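Local coordinates for protein beta-Lactamase/D-Alanine Carboxypeptidase (Pseudomonas syringae pv. tomato, PDB 5EVI) that probably hydrolyses beta-lactam antibiotics to substituted beta-amino acids, as a class C beta-lactamase that confers antibiotic resistance, at residues A[186-191]-A[232-237]; A[111-116]-A[159-164]; A[84-89]-A[169-174]. All blocks are in the same frame, centred on the assembly; numbering follows the deposited sequence.

The three contacts illustrate how a serine beta-lactamase fold ties its helical region together and joins it to the rest of the chain. Interactions 2 and 3 are neighbours, with centres about 13 Å apart, and interaction 2 is nested inside the loop that interaction 3 closes. They touch where Phe111 N lies 3.1 Å from Leu89 O, probably a hydrogen bond, and where Gly163 O packs on the Phe174 ring. Interaction 1 stands apart, its centre about 23 Å from each of the others. Interaction 2 borders the probable active site: His116 meets Tyr154 and Ile159 touches Lys71, which with Ser68 form a putative SxxK group.

Interaction 1. Residues A[186-191]-A[232-237]; sequences LGLNST and SRDLIR
Asp234 reaches from the first turn of its helix into the loop 186-191, where one carboxylate oxygen, OD2, accepts two hydrogen bonds. Thr191 OG1 donates at 2.6 Å to Asp234 OD2, on the anti lone pair, turned away from the other oxygen. Ser190 N reaches Asp234 OD2 at 2.8 Å from the syn side, 30° out of the carboxylate plane. Two donors on one buried oxygen fix the rotation of the carboxylate and would probably favour its charged form. Thr191 OG1 also bonds to the Ser230 hydroxyl, so a second shell positions this donor. One turn along the helix, Arg237 starts with CG anti to the backbone N (chi1 -177°) and bends at chi3; Gly187 O lies over one face of its guanidinium, whose exact setting is doubtful because NH1 is modelled too close to Leu186 O. Gly187 itself ends the preceding helix in a Schellman motif. Between the two polar groups Leu188 inserts its CD2 branch, 3.2 Å from Asp234 O and 3.5 Å from Arg237 CD. Leu188 also packs on Phe183 of helix 174-186 and Phe73 of helix 70-83, while Leu235 of helix 232-243 rests on strand 337-343, so the contact bridges the helical region and the five-stranded sheet.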
loop_
_atom_site.group_PDB
_atom_site.type_symbol
_atom_site.label_atom_id
_atom_site.label_comp_id
_atom_site.label_asym_id
_atom_site.label_seq_id
_atom_site.Cartn_x
_atom_site.Cartn_y
_atom_site.Cartn_z
ATOM N N LEU A 186 11.593 -1.325 -11.272
ATOM C CA LEU A 186 10.336 -2.042 -11.523
ATOM C C LEU A 186 9.702 -1.712 -12.882
ATOM O O LEU A 186 8.711 -2.331 -13.240
ATOM C CB LEU A 186 9.310 -1.754 -10.406
ATOM C CG LEU A 186 9.529 -2.365 -9.020
ATOM C CD1 LEU A 186 8.534 -1.788 -8.015
ATOM C CD2 LEU A 186 9.494 -3.887 -9.061
ATOM N N GLY A 187 10.264 -0.760 -13.616
ATOM C CA GLY A 187 9.723 -0.290 -14.890
ATOM C C GLY A 187 8.473 0.538 -14.726
ATOM O O GLY A 187 7.608 0.517 -15.599
ATOM N N LEU A 188 8.389 1.278 -13.614
ATOM C CA LEU A 188 7.287 2.188 -13.359
ATOM C C LEU A 188 7.692 3.598 -13.737
ATOM O O LEU A 188 8.320 4.309 -12.926
ATOM C CB LEU A 188 6.848 2.107 -11.901
ATOM C CG LEU A 188 6.492 0.699 -11.414
ATOM C CD1 LEU A 188 6.145 0.694 -9.941
ATOM C CD2 LEU A 188 5.358 0.127 -12.245
ATOM N N ASN A 189 7.290 3.993 -14.951
ATOM C CA ASN A 189 7.686 5.255 -15.578
ATOM C C ASN A 189 6.732 6.433 -15.321
ATOM O O ASN A 189 7.048 7.563 -15.724
ATOM C CB ASN A 189 7.852 5.080 -17.106
ATOM C CG ASN A 189 8.706 3.876 -17.483
ATOM O OD1 ASN A 189 8.227 2.947 -18.135
ATOM N ND2 ASN A 189 9.966 3.867 -17.043
ATOM N N SER A 190 5.589 6.185 -14.672
ATOM C CA SER A 190 4.587 7.226 -14.349
ATOM C C SER A 190 4.092 7.046 -12.910
ATOM O O SER A 190 2.888 7.071 -12.646
ATOM C CB SER A 190 3.394 7.139 -15.314
ATOM O OG SER A 190 2.404 8.122 -15.009
ATOM N N THR A 191 5.033 6.816 -11.991
ATOM C CA THR A 191 4.730 6.605 -10.574
ATOM C C THR A 191 5.661 7.549 -9.802
ATOM O O THR A 191 6.853 7.607 -10.104
ATOM C CB THR A 191 4.945 5.133 -10.197
ATOM O OG1 THR A 191 4.042 4.320 -10.948
ATOM C CG2 THR A 191 4.715 4.872 -8.694
ATOM N N SER A 232 -3.234 3.668 -13.263
ATOM C CA SER A 232 -3.648 2.270 -13.309
ATOM C C SER A 232 -2.711 1.431 -14.224
ATOM O O SER A 232 -2.437 0.254 -13.921
ATOM C CB SER A 232 -5.111 2.136 -13.741
ATOM O OG SER A 232 -5.257 2.330 -15.129
ATOM N N ARG A 233 -2.179 2.017 -15.299
ATOM C CA ARG A 233 -1.225 1.284 -16.167
ATOM C C ARG A 233 0.075 0.879 -15.417
ATOM O O ARG A 233 0.567 -0.266 -15.552
ATOM C CB ARG A 233 -0.921 2.064 -17.470
ATOM C CG ARG A 233 -0.251 1.229 -18.543
ATOM C CD ARG A 233 0.221 2.082 -19.701
ATOM N NE ARG A 233 -0.834 2.910 -20.311
ATOM C CZ ARG A 233 -1.724 2.500 -21.215
ATOM N NH1 ARG A 233 -1.824 1.217 -21.592
ATOM N NH2 ARG A 233 -2.574 3.381 -21.704
ATOM N N ASP A 234 0.619 1.777 -14.610
ATOM C CA ASP A 234 1.769 1.402 -13.755
ATOM C C ASP A 234 1.454 0.463 -12.631
ATOM O O ASP A 234 2.221 -0.449 -12.363
ATOM C CB ASP A 234 2.444 2.622 -13.162
ATOM C CG ASP A 234 3.546 3.133 -14.037
ATOM O OD1 ASP A 234 3.603 2.741 -15.232
ATOM O OD2 ASP A 234 4.376 3.916 -13.524
ATOM N N LEU A 235 0.339 0.701 -11.954
ATOM C CA LEU A 235 0.020 -0.079 -10.766
ATOM C C LEU A 235 -0.307 -1.520 -11.124
ATOM O O LEU A 235 0.059 -2.438 -10.404
ATOM C CB LEU A 235 -1.097 0.585 -9.965
ATOM C CG LEU A 235 -1.088 0.303 -8.464
ATOM C CD1 LEU A 235 0.279 0.535 -7.782
ATOM C CD2 LEU A 235 -2.156 1.174 -7.803
ATOM N N ILE A 236 -0.943 -1.756 -12.260
ATOM C CA ILE A 236 -1.153 -3.140 -12.663
ATOM C C ILE A 236 0.196 -3.820 -13.063
ATOM O O ILE A 236 0.358 -5.019 -12.862
ATOM C CB ILE A 236 -2.291 -3.259 -13.724
ATOM C CG1 ILE A 236 -2.908 -4.670 -13.708
ATOM C CG2 ILE A 236 -1.818 -2.847 -15.090
ATOM C CD1 ILE A 236 -3.882 -4.918 -12.560
ATOM N N ARG A 237 1.184 -3.063 -13.552
ATOM C CA ARG A 237 2.534 -3.579 -13.671
ATOM C C ARG A 237 3.126 -3.945 -12.299
ATOM O O ARG A 237 3.799 -4.968 -12.171
ATOM C CB ARG A 237 3.433 -2.596 -14.403
ATOM C CG ARG A 237 4.855 -3.074 -14.639
ATOM C CD ARG A 237 5.649 -1.868 -15.115
ATOM N NE ARG A 237 6.386 -2.123 -16.322
ATOM C CZ ARG A 237 7.558 -2.755 -16.394
ATOM N NH1 ARG A 237 8.155 -3.249 -15.308
ATOM N NH2 ARG A 237 8.146 -2.882 -17.575
#

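Interaction 2. Residues A[111-116]-A[159-164]; sequences FHLGTH and IGLLGV
A short helix, 112-115, packs against the longer helix 156-169 beside the probable active site of this serine beta-lactamase fold, and apolar side chains carry the contact. Leu113 points at the longer helix. Its CD1 branch lies against the isobutyl end of Leu161, 3.6 Å from Leu161 CD2, the two side chains crossing at a slant, while Leu113 CB faces Leu162 CB at 4.1 Å. Leu162 turns its CG opposite the amide nitrogen (chi1 -175°), which carries CD2 onto the backbone of the short helix, 3.7 Å from Gly114 CA. Here the absence of a side chain on Gly114 lets the methyl come close to the main chain. Although its CB points away, Ile159 swings CD1 back under the end of the short helix, 3.5 Å from Leu113 O. That oxygen also receives a CA-H...O contact from Ile159 CA, at 133° about the hydrogen. The Ile159 side chain goes on to meet the ring of His116, the positive-phi residue just after helix 112-115. Beyond, the His116 ring meets that of Tyr154, Ile159 touches Lys71 and Leu162 touches Ala78, both on helix 70-83, and Thr115 on the far side rests against strand 262-266.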
loop_
_atom_site.group_PDB
_atom_site.type_symbol
_atom_site.label_atom_id
_atom_site.label_comp_id
_atom_site.label_asym_id
_atom_site.label_seq_id
_atom_site.Cartn_x
_atom_site.Cartn_y
_atom_site.Cartn_z
ATOM N N PHE A 111 11.241 -5.406 11.391
ATOM C CA PHE A 111 10.063 -5.938 10.676
ATOM C C PHE A 111 8.720 -5.556 11.297
ATOM O O PHE A 111 7.752 -5.323 10.576
ATOM C CB PHE A 111 10.173 -7.458 10.474
ATOM C CG PHE A 111 9.711 -8.277 11.637
ATOM C CD1 PHE A 111 8.400 -8.698 11.734
ATOM C CD2 PHE A 111 10.621 -8.699 12.598
ATOM C CE1 PHE A 111 7.969 -9.461 12.828
ATOM C CE2 PHE A 111 10.213 -9.472 13.678
ATOM C CZ PHE A 111 8.879 -9.871 13.783
ATOM N N HIS A 112 8.663 -5.454 12.626
ATOM C CA HIS A 112 7.465 -4.956 13.315
ATOM C C HIS A 112 6.938 -3.600 12.782
ATOM O O HIS A 112 5.738 -3.333 12.873
ATOM C CB HIS A 112 7.702 -4.836 14.821
ATOM C CG HIS A 112 7.821 -6.143 15.550
ATOM N ND1 HIS A 112 6.735 -6.947 15.831
ATOM C CD2 HIS A 112 8.890 -6.738 16.130
ATOM C CE1 HIS A 112 7.137 -7.996 16.537
ATOM N NE2 HIS A 112 8.443 -7.899 16.722
ATOM N N LEU A 113 7.818 -2.755 12.240
ATOM C CA LEU A 113 7.392 -1.495 11.574
ATOM C C LEU A 113 6.566 -1.682 10.291
ATOM O O LEU A 113 5.744 -0.813 9.950
ATOM C CB LEU A 113 8.610 -0.631 11.225
ATOM C CG LEU A 113 9.499 -0.151 12.383
ATOM C CD1 LEU A 113 10.675 0.637 11.848
ATOM C CD2 LEU A 113 8.704 0.693 13.370
ATOM N N GLY A 114 6.838 -2.737 9.542
ATOM C CA GLY A 114 6.019 -3.098 8.379
ATOM C C GLY A 114 4.761 -3.875 8.713
ATOM O O GLY A 114 3.802 -3.847 7.939
ATOM N N THR A 115 4.747 -4.572 9.858
ATOM C CA THR A 115 3.620 -5.422 10.247
ATOM C C THR A 115 2.642 -4.743 11.244
ATOM O O THR A 115 1.574 -5.282 11.574
ATOM C CB THR A 115 4.128 -6.755 10.822
ATOM O OG1 THR A 115 5.048 -6.498 11.880
ATOM C CG2 THR A 115 4.833 -7.580 9.737
ATOM N N HIS A 116 3.018 -3.557 11.720
ATOM C CA HIS A 116 2.192 -2.720 12.623
ATOM C C HIS A 116 2.080 -3.280 14.050
ATOM O O HIS A 116 1.044 -3.139 14.672
ATOM C CB HIS A 116 0.778 -2.443 12.086
ATOM C CG HIS A 116 0.710 -2.001 10.659
ATOM N ND1 HIS A 116 0.307 -2.837 9.637
ATOM C CD2 HIS A 116 0.921 -0.788 10.092
ATOM C CE1 HIS A 116 0.328 -2.169 8.495
ATOM N NE2 HIS A 116 0.702 -0.927 8.743
ATOM N N ILE A 159 5.149 2.632 9.996
ATOM C CA ILE A 159 5.414 2.371 8.574
ATOM C C ILE A 159 6.395 3.417 8.054
ATOM O O ILE A 159 7.364 3.081 7.411
ATOM C CB ILE A 159 4.146 2.407 7.659
ATOM C CG1 ILE A 159 3.276 1.155 7.828
ATOM C CG2 ILE A 159 4.555 2.517 6.193
ATOM C CD1 ILE A 159 3.810 -0.101 7.183
ATOM N N GLY A 160 6.119 4.693 8.305
ATOM C CA GLY A 160 6.957 5.753 7.773
ATOM C C GLY A 160 8.399 5.658 8.231
ATOM O O GLY A 160 9.313 5.909 7.472
ATOM N N LEU A 161 8.586 5.245 9.471
ATOM C CA LEU A 161 9.928 4.988 9.972
ATOM C C LEU A 161 10.595 3.843 9.200
ATOM O O LEU A 161 11.804 3.850 9.072
ATOM C CB LEU A 161 9.895 4.682 11.466
ATOM C CG LEU A 161 11.230 4.313 12.117
ATOM C CD1 LEU A 161 12.180 5.495 12.138
ATOM C CD2 LEU A 161 11.007 3.795 13.521
ATOM N N LEU A 162 9.841 2.860 8.698
ATOM C CA LEU A 162 10.436 1.771 7.898
ATOM C C LEU A 162 11.082 2.374 6.668
ATOM O O LEU A 162 12.217 2.047 6.338
ATOM C CB LEU A 162 9.414 0.717 7.451
ATOM C CG LEU A 162 9.934 -0.527 6.708
ATOM C CD1 LEU A 162 11.065 -1.247 7.423
ATOM C CD2 LEU A 162 8.773 -1.474 6.438
ATOM N N GLY A 163 10.328 3.234 5.984
ATOM C CA GLY A 163 10.839 3.960 4.838
ATOM C C GLY A 163 12.108 4.737 5.154
ATOM O O GLY A 163 13.060 4.640 4.413
ATOM N N VAL A 164 12.127 5.473 6.267
ATOM C CA VAL A 164 13.319 6.258 6.672
ATOM C C VAL A 164 14.537 5.339 6.782
ATOM O O VAL A 164 15.623 5.649 6.244
ATOM C CB VAL A 164 13.087 7.057 8.000
ATOM C CG1 VAL A 164 14.390 7.620 8.571
ATOM C CG2 VAL A 164 12.118 8.209 7.759
#

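Interaction 3. Residues A[84-89]-A[169-174]; sequences NGRLSL and SMNMPF
Ser169 O, near the C-terminal end of helix 156-169, accepts a short hydrogen bond from Arg86 NE, 2.6 Å long and fairly straight at 162° about the hydrogen. The donor lies in the carbonyl plane, and the oxygen in turn sits at the edge of the guanidinium, only 8° out of its plane. Bends at chi2 (-88°) and chi3 curl the arginine chain back across the serine and bring NE, rather than the end of the guanidinium, to the carbonyl. The outer nitrogen NH1 of Arg86 continues past Met170, a selenomethionine, with 3.7 Å to Met170 CA. It ends 3.4 Å from Asn171 ND2, where both atoms are donors and no hydrogen bond forms. Nearer the backbone, Ser169 CB packs on Arg86 O at 3.3 Å; its hydroxyl turns instead to Ala166 O, one turn back in its own helix. Both segments lie at helix ends closed by Schellman motifs, with positive phi at Gly85 and Asn171, so the contact joins the C-terminal ends of helices 70-83 and 156-169. Ser169 also touches Ala81 and Met170 touches Leu77 on helix 70-83, and Met170 reaches Ala177 of helix 174-186.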
loop_
_atom_site.group_PDB
_atom_site.type_symbol
_atom_site.label_atom_id
_atom_site.label_comp_id
_atom_site.label_asym_id
_atom_site.label_seq_id
_atom_site.Cartn_x
_atom_site.Cartn_y
_atom_site.Cartn_z
ATOM N N ASN A 84 19.754 -6.806 -0.852
ATOM C CA ASN A 84 21.087 -6.323 -1.229
ATOM C C ASN A 84 22.097 -6.271 -0.092
ATOM O O ASN A 84 23.172 -5.718 -0.279
ATOM C CB ASN A 84 20.971 -4.952 -1.903
ATOM C CG ASN A 84 20.471 -5.056 -3.306
ATOM O OD1 ASN A 84 21.252 -5.287 -4.236
ATOM N ND2 ASN A 84 19.180 -4.888 -3.490
ATOM N N GLY A 85 21.783 -6.898 1.037
ATOM C CA GLY A 85 22.710 -6.979 2.184
ATOM C C GLY A 85 22.812 -5.711 3.034
ATOM O O GLY A 85 23.705 -5.602 3.876
ATOM N N ARG A 86 21.886 -4.771 2.863
ATOM C CA ARG A 86 21.989 -3.445 3.511
ATOM C C ARG A 86 21.092 -3.282 4.722
ATOM O O ARG A 86 21.163 -2.267 5.423
ATOM C CB ARG A 86 21.688 -2.352 2.486
ATOM C CG ARG A 86 22.752 -2.264 1.411
ATOM C CD ARG A 86 23.898 -1.338 1.800
ATOM N NE ARG A 86 23.722 -0.018 1.174
ATOM C CZ ARG A 86 24.136 0.315 -0.049
ATOM N NH1 ARG A 86 23.889 1.535 -0.515
ATOM N NH2 ARG A 86 24.778 -0.550 -0.829
ATOM N N LEU A 87 20.279 -4.291 5.011
ATOM C CA LEU A 87 19.265 -4.183 6.049
ATOM C C LEU A 87 18.714 -5.556 6.384
ATOM O O LEU A 87 17.923 -6.071 5.636
ATOM C CB LEU A 87 18.133 -3.269 5.524
ATOM C CG LEU A 87 16.954 -2.883 6.425
ATOM C CD1 LEU A 87 15.915 -2.141 5.591
ATOM C CD2 LEU A 87 16.278 -4.023 7.154
ATOM N N SER A 88 19.103 -6.166 7.502
ATOM C CA SER A 88 18.437 -7.389 7.954
ATOM C C SER A 88 17.264 -7.031 8.895
ATOM O O SER A 88 17.441 -6.447 9.977
ATOM C CB SER A 88 19.441 -8.338 8.609
ATOM O OG SER A 88 18.838 -9.541 9.066
ATOM N N LEU A 89 16.053 -7.379 8.460
ATOM C CA LEU A 89 14.798 -7.006 9.136
ATOM C C LEU A 89 14.539 -7.687 10.473
ATOM O O LEU A 89 13.618 -7.313 11.211
ATOM C CB LEU A 89 13.602 -7.286 8.205
ATOM C CG LEU A 89 13.481 -6.494 6.877
ATOM C CD1 LEU A 89 12.400 -7.134 6.040
ATOM C CD2 LEU A 89 13.149 -5.028 7.078
ATOM N N SER A 169 19.746 3.147 4.746
ATOM C CA SER A 169 20.602 2.007 4.376
ATOM C C SER A 169 21.144 2.098 2.939
ATOM O O SER A 169 22.159 1.470 2.622
ATOM C CB SER A 169 19.859 0.685 4.569
ATOM O OG SER A 169 18.954 0.442 3.510
HETATM N N MSE A 170 20.441 2.855 2.099
HETATM C CA MSE A 170 20.796 3.138 0.706
HETATM C C MSE A 170 21.577 4.430 0.488
HETATM O O MSE A 170 21.845 4.807 -0.662
HETATM C CB MSE A 170 19.458 3.181 -0.053
HETATM C CG MSE A 170 18.775 1.813 0.033
HETATM SE SE MSE A 170 17.015 1.832 -0.868
HETATM C CE MSE A 170 17.060 -0.070 -1.384
ATOM N N ASN A 171 21.941 5.118 1.576
ATOM C CA ASN A 171 22.740 6.364 1.545
ATOM C C ASN A 171 22.133 7.508 0.750
ATOM O O ASN A 171 22.858 8.283 0.114
ATOM C CB ASN A 171 24.166 6.076 1.037
ATOM C CG ASN A 171 24.900 5.125 1.930
ATOM O OD1 ASN A 171 25.054 5.383 3.132
ATOM N ND2 ASN A 171 25.357 4.016 1.365
HETATM N N MSE A 172 20.806 7.625 0.773
HETATM C CA MSE A 172 20.140 8.665 -0.006
HETATM C C MSE A 172 18.800 9.026 0.546
HETATM O O MSE A 172 18.247 8.280 1.343
HETATM C CB MSE A 172 20.000 8.164 -1.435
HETATM C CG MSE A 172 19.061 6.979 -1.576
HETATM SE SE MSE A 172 19.111 6.599 -3.497
HETATM C CE MSE A 172 20.582 5.290 -3.594
ATOM N N PRO A 173 18.254 10.179 0.132
ATOM C CA PRO A 173 16.920 10.504 0.608
ATOM C C PRO A 173 15.827 9.572 0.063
ATOM O O PRO A 173 15.968 8.997 -1.029
ATOM C CB PRO A 173 16.726 11.950 0.153
ATOM C CG PRO A 173 17.644 12.108 -1.006
ATOM C CD PRO A 173 18.838 11.287 -0.650
ATOM N N PHE A 174 14.760 9.420 0.847
ATOM C CA PHE A 174 13.678 8.484 0.554
ATOM C C PHE A 174 13.081 8.731 -0.814
ATOM O O PHE A 174 12.853 7.784 -1.555
ATOM C CB PHE A 174 12.576 8.549 1.632
ATOM C CG PHE A 174 11.413 7.621 1.362
ATOM C CD1 PHE A 174 11.485 6.271 1.693
ATOM C CD2 PHE A 174 10.244 8.097 0.781
ATOM C CE1 PHE A 174 10.397 5.427 1.436
ATOM C CE2 PHE A 174 9.158 7.263 0.559
ATOM C CZ PHE A 174 9.239 5.932 0.865
#